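PDB 6K9Z: galactose-1-phosphate uridylyltransferase from Pyrobaculum aerophilum str. IM2, which binds zinc and UDP and probably transfers uridylyl groups between UDP-glucose and hexose 1-phosphates. Local coordinates for residues C235-K238 with Q239-G242. The protein carries 1 engineered substitution. Residues are numbered along the deposited sequence; the frame is centred on the assembly and turned at random.
Sequences CALK and QVAG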
loop_
_atom_site.group_PDB
_atom_site.type_symbol
_atom_site.label_atom_id
_atom_site.label_comp_id
_atom_site.label_asym_id
_atom_site.label_seq_id
_atom_site.Cartn_x
_atom_site.Cartn_y
_atom_site.Cartn_z
ATOM N N CYS A 235 -10.456 -18.921 -10.226
ATOM C CA CYS A 235 -11.351 -19.136 -11.382
ATOM C C CYS A 235 -12.527 -18.152 -11.293
ATOM O O CYS A 235 -12.855 -17.487 -12.287
ATOM C CB CYS A 235 -11.797 -20.586 -11.458
ATOM S SG CYS A 235 -13.050 -20.916 -12.718
ATOM N N ALA A 236 -13.113 -17.997 -10.110
ATOM C CA ALA A 236 -14.257 -17.089 -9.912
ATOM C C ALA A 236 -13.829 -15.644 -10.216
ATOM O O ALA A 236 -14.583 -14.927 -10.872
ATOM C CB ALA A 236 -14.769 -17.198 -8.517
ATOM N N LEU A 237 -12.639 -15.246 -9.787
ATOM C CA LEU A 237 -12.167 -13.848 -9.967
ATOM C C LEU A 237 -11.981 -13.622 -11.454
ATOM O O LEU A 237 -12.278 -12.499 -11.883
ATOM C CB LEU A 237 -10.878 -13.565 -9.183
ATOM C CG LEU A 237 -11.095 -13.526 -7.677
ATOM C CD1 LEU A 237 -9.815 -13.174 -6.926
ATOM C CD2 LEU A 237 -12.172 -12.527 -7.313
ATOM N N LYS A 238 -11.553 -14.652 -12.191
ATOM C CA LYS A 238 -11.202 -14.548 -13.624
ATOM C C LYS A 238 -12.445 -14.151 -14.401
ATOM O O LYS A 238 -12.298 -13.518 -15.469
ATOM C CB LYS A 238 -10.614 -15.862 -14.126
ATOM C CG LYS A 238 -9.551 -15.750 -15.194
ATOM C CD LYS A 238 -8.961 -17.096 -15.570
ATOM C CE LYS A 238 -7.947 -17.002 -16.688
ATOM N NZ LYS A 238 -8.143 -18.055 -17.703
ATOM N N GLN A 239 -13.642 -14.535 -13.934
ATOM C CA GLN A 239 -14.878 -14.204 -14.702
ATOM C C GLN A 239 -15.854 -13.275 -13.964
ATOM O O GLN A 239 -16.750 -12.747 -14.644
ATOM C CB GLN A 239 -15.653 -15.466 -15.090
ATOM C CG GLN A 239 -14.926 -16.775 -14.826
ATOM C CD GLN A 239 -15.890 -17.937 -14.801
ATOM O OE1 GLN A 239 -16.801 -18.034 -15.620
ATOM N NE2 GLN A 239 -15.699 -18.828 -13.844
ATOM N N VAL A 240 -15.710 -13.059 -12.654
ATOM C CA VAL A 240 -16.730 -12.235 -11.943
ATOM C C VAL A 240 -16.890 -10.903 -12.674
ATOM O O VAL A 240 -17.980 -10.394 -12.674
ATOM C CB VAL A 240 -16.404 -12.050 -10.448
ATOM C CG1 VAL A 240 -15.111 -11.278 -10.240
ATOM C CG2 VAL A 240 -17.559 -11.379 -9.716
ATOM N N ALA A 241 -15.845 -10.365 -13.297
ATOM C CA ALA A 241 -15.954 -9.066 -14.021
ATOM C C ALA A 241 -16.075 -9.270 -15.551
ATOM O O ALA A 241 -16.185 -8.284 -16.232
ATOM C CB ALA A 241 -14.806 -8.151 -13.621
ATOM N N GLY A 242 -16.072 -10.475 -16.106
ATOM C CA GLY A 242 -16.274 -10.642 -17.564
ATOM C C GLY A 242 -14.964 -10.842 -18.320
ATOM O O GLY A 242 -15.004 -11.475 -19.394
HETATM O O HOH W 1 -13.050 -10.816 -13.629
#
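Ala236 O accepts two backbone bonds where helix 220-240 comes to its end. Val240 N lies 2.8 Å from Ala236 O, almost in line with the carbonyl (C=O...N angle 166°), the i to i+4 bond of an alpha-helix. Gln239 N, 3.2 Å from the same Ala236 O, instead sits above the carbonyl plane, 63° out of it; this bifurcated acceptor is consistent with the last turn tightening toward 3-10 geometry, and Gln239 N keeps just a weak link to Cys235 O. One residue on, a water replaces the direct bond: it donates to Leu237 O and accepts from Ala241 N, which stand 4.4 Å apart. Gly242, with positive phi, is the first residue past the helix to leave helical backbone angles.

Among the side chains, Gln239 lies back along the helix: chi1 of -9°, nearly eclipsed with the backbone N, swings CG to 3.4 Å from Cys235 O, and the extended chain beyond CG brings NE2 to 3.6 Å from Cys235 SG, a van der Waals approach. Val240 CG1 packs loosely on Leu237 CD2.

Cys235 is disulfide-bonded to Cys312, tying this helix to the chain beyond helix 298-309, while Lys238 NZ salt-bridges Asp93. Ala236 and Val240 face helix 298-309; Leu237 and Val240 also meet His202 of strand 202-208.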